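Local coordinates for Phosphoglucomutase/phosphomannomutase family protein (Burkholderia thailandensis, PDB 3UW2) that probably catalyses intramolecular phosphoryl transfer on phosphohexoses as a metal-dependent mutase of the phosphoglucomutase/phosphomannomutase family, at residues 238-243 with 267-272. Numbering follows the deposited sequence.
Sequences DPAHPE and GDRLGV. With ZN (zinc ion), chain K.
CB of P239, one corner of its ring, packs against the main chain of G271, 4.4 Å from CA of that glycine. This joins the metal-binding loop of domain II in a phosphohexose mutase, and the edge strand 270-273 that follows it, to the type I beta turn D238-H241 ahead of helix 246-254. Next to it the R269 side chain reaches toward the turn, bent at chi3 (-78°), and its NH1 lies 4.0 Å from CB of A240, obliquely to the guanidinium plane. The opposite charges of D238 and R269 stay beyond salt-bridge range, NH2 of R269 being 4.2 Å from OD1 of D238. The stronger grip on R269 is at NE, which donates a hydrogen bond to OD2 of D264, itself a zinc ligand; a phosphate ion, probably from the crystallisation liquor, makes a long, weak ion pair with NH2. D268 binds the zinc ion together with D264 and D266, its OD1 at 2.1 Å, while its OD2 forms a salt bridge with K140. Within the turn, H241 N hydrogen-bonds to D238 O, and ND1 of H241 donates a 2.7 Å hydrogen bond to OD2 of D238, from above the carboxylate plane but close to the plane of the imidazole.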
ATOM      1  N   ASP A 238      -4.515 -11.531   0.605  1.00 31.37           N
ATOM      2  CA  ASP A 238      -3.572 -11.016   1.568  1.00 33.72           C
ATOM      3  C   ASP A 238      -2.192 -11.634   1.250  1.00 33.89           C
ATOM      4  O   ASP A 238      -1.774 -12.580   1.883  1.00 36.60           O
ATOM      5  CB  ASP A 238      -4.119 -11.304   2.993  1.00 39.18           C
ATOM      6  CG  ASP A 238      -3.118 -10.939   4.140  1.00 41.45           C
ATOM      7  OD1 ASP A 238      -2.305 -10.029   3.982  1.00 39.58           O
ATOM      8  OD2 ASP A 238      -3.173 -11.603   5.191  1.00 47.58           O
ATOM      9  N   PRO A 239      -1.532 -11.125   0.189  1.00 35.05           N
ATOM     10  CA  PRO A 239      -0.282 -11.638  -0.309  1.00 36.15           C
ATOM     11  C   PRO A 239       0.881 -11.448   0.665  1.00 42.20           C
ATOM     12  O   PRO A 239       1.919 -12.040   0.462  1.00 42.66           O
ATOM     13  CB  PRO A 239      -0.082 -10.878  -1.633  1.00 35.80           C
ATOM     14  CG  PRO A 239      -0.969  -9.674  -1.559  1.00 32.86           C
ATOM     15  CD  PRO A 239      -2.098 -10.084  -0.690  1.00 32.11           C
ATOM     16  N   ALA A 240       0.674 -10.658   1.730  1.00 42.24           N
ATOM     17  CA  ALA A 240       1.629 -10.520   2.811  1.00 42.23           C
ATOM     18  C   ALA A 240       1.850 -11.824   3.582  1.00 48.21           C
ATOM     19  O   ALA A 240       2.902 -11.989   4.189  1.00 42.00           O
ATOM     20  CB  ALA A 240       1.234  -9.388   3.755  1.00 40.38           C
ATOM     21  N   HIS A 241       0.883 -12.759   3.544  1.00 49.00           N
ATOM     22  CA  HIS A 241       1.129 -14.102   4.108  1.00 50.07           C
ATOM     23  C   HIS A 241       1.455 -15.093   3.005  1.00 48.71           C
ATOM     24  O   HIS A 241       0.632 -15.324   2.126  1.00 47.70           O
ATOM     25  CB  HIS A 241      -0.061 -14.599   4.942  1.00 54.74           C
ATOM     26  CG  HIS A 241      -0.250 -13.869   6.259  1.00 61.17           C
ATOM     27  ND1 HIS A 241      -1.076 -12.800   6.390  1.00 60.88           N
ATOM     28  CD2 HIS A 241       0.304 -14.100   7.526  1.00 61.95           C
ATOM     29  CE1 HIS A 241      -1.042 -12.359   7.664  1.00 63.32           C
ATOM     30  NE2 HIS A 241      -0.202 -13.162   8.362  1.00 68.38           N
ATOM     31  N   PRO A 242       2.656 -15.700   3.029  1.00 47.19           N
ATOM     32  CA  PRO A 242       3.063 -16.647   1.956  1.00 45.10           C
ATOM     33  C   PRO A 242       2.095 -17.833   1.707  1.00 42.89           C
ATOM     34  O   PRO A 242       1.949 -18.291   0.540  1.00 43.49           O
ATOM     35  CB  PRO A 242       4.461 -17.121   2.407  1.00 49.44           C
ATOM     36  CG  PRO A 242       4.929 -16.082   3.385  1.00 50.08           C
ATOM     37  CD  PRO A 242       3.689 -15.571   4.073  1.00 50.27           C
ATOM     38  N   GLU A 243       1.365 -18.257   2.738  1.00 39.52           N
ATOM     39  CA  GLU A 243       0.301 -19.273   2.563  1.00 41.56           C
ATOM     40  C   GLU A 243      -0.776 -18.856   1.543  1.00 39.14           C
ATOM     41  O   GLU A 243      -1.441 -19.738   0.982  1.00 38.13           O
ATOM     42  CB  GLU A 243      -0.413 -19.580   3.879  1.00 45.05           C
ATOM     43  CG  GLU A 243       0.507 -20.104   4.997  1.00 55.16           C
ATOM     44  CD  GLU A 243       1.318 -18.993   5.688  1.00 63.12           C
ATOM     45  OE1 GLU A 243       0.959 -17.780   5.605  1.00 65.50           O
ATOM     46  OE2 GLU A 243       2.349 -19.347   6.310  1.00 76.46           O
ATOM     47  N   GLY A 267      -6.443  -3.923  -4.273  1.00 26.15           N
ATOM     48  CA  GLY A 267      -5.604  -3.677  -5.471  1.00 26.91           C
ATOM     49  C   GLY A 267      -4.504  -2.582  -5.243  1.00 26.00           C
ATOM     50  O   GLY A 267      -3.909  -2.122  -6.185  1.00 25.35           O
ATOM     51  N   ASP A 268      -4.257  -2.130  -4.021  1.00 25.44           N
ATOM     52  CA  ASP A 268      -3.149  -1.132  -3.882  1.00 28.11           C
ATOM     53  C   ASP A 268      -1.816  -1.851  -3.492  1.00 29.40           C
ATOM     54  O   ASP A 268      -0.820  -1.205  -3.178  1.00 30.40           O
ATOM     55  CB  ASP A 268      -3.519   0.024  -2.952  1.00 28.90           C
ATOM     56  CG  ASP A 268      -3.649  -0.415  -1.519  1.00 35.46           C
ATOM     57  OD1 ASP A 268      -3.492  -1.618  -1.302  1.00 33.79           O
ATOM     58  OD2 ASP A 268      -3.935   0.406  -0.614  1.00 33.85           O
ATOM     59  N   ARG A 269      -1.810  -3.194  -3.531  1.00 27.40           N
ATOM     60  CA  ARG A 269      -0.579  -3.937  -3.312  1.00 30.85           C
ATOM     61  C   ARG A 269      -0.465  -5.111  -4.287  1.00 30.76           C
ATOM     62  O   ARG A 269      -1.469  -5.825  -4.530  1.00 29.54           O
ATOM     63  CB  ARG A 269      -0.478  -4.486  -1.890  1.00 33.86           C
ATOM     64  CG  ARG A 269      -0.404  -3.429  -0.810  1.00 45.30           C
ATOM     65  CD  ARG A 269      -0.047  -4.058   0.546  1.00 48.76           C
ATOM     66  NE  ARG A 269      -1.199  -4.703   1.171  1.00 55.51           N
ATOM     67  CZ  ARG A 269      -1.149  -5.471   2.263  1.00 67.74           C
ATOM     68  NH1 ARG A 269       0.010  -5.704   2.893  1.00 67.43           N
ATOM     69  NH2 ARG A 269      -2.273  -6.008   2.732  1.00 69.16           N
ATOM     70  N   LEU A 270       0.746  -5.324  -4.805  1.00 31.66           N
ATOM     71  CA  LEU A 270       1.053  -6.440  -5.720  1.00 32.34           C
ATOM     72  C   LEU A 270       2.123  -7.364  -5.097  1.00 32.96           C
ATOM     73  O   LEU A 270       3.199  -6.881  -4.654  1.00 28.85           O
ATOM     74  CB  LEU A 270       1.593  -5.889  -7.063  1.00 32.04           C
ATOM     75  CG  LEU A 270       2.155  -6.902  -8.085  1.00 31.24           C
ATOM     76  CD1 LEU A 270       1.043  -7.650  -8.756  1.00 33.65           C
ATOM     77  CD2 LEU A 270       3.000  -6.164  -9.127  1.00 33.29           C
ATOM     78  N   GLY A 271       1.795  -8.665  -5.076  1.00 30.41           N
ATOM     79  CA  GLY A 271       2.767  -9.759  -4.798  1.00 32.38           C
ATOM     80  C   GLY A 271       3.244 -10.382  -6.105  1.00 32.36           C
ATOM     81  O   GLY A 271       2.438 -10.543  -7.035  1.00 32.57           O
ATOM     82  N   VAL A 272       4.532 -10.766  -6.173  1.00 31.24           N
ATOM     83  CA  VAL A 272       5.193 -11.226  -7.409  1.00 29.89           C
ATOM     84  C   VAL A 272       5.913 -12.501  -7.069  1.00 34.29           C
ATOM     85  O   VAL A 272       6.718 -12.550  -6.125  1.00 32.11           O
ATOM     86  CB  VAL A 272       6.259 -10.186  -7.941  1.00 29.18           C
ATOM     87  CG1 VAL A 272       7.035 -10.746  -9.148  1.00 29.34           C
ATOM     88  CG2 VAL A 272       5.608  -8.846  -8.280  1.00 27.91           C
TER
HETATM   89 ZN    ZN K 474      -4.716  -2.737   0.045  1.00 57.22          ZN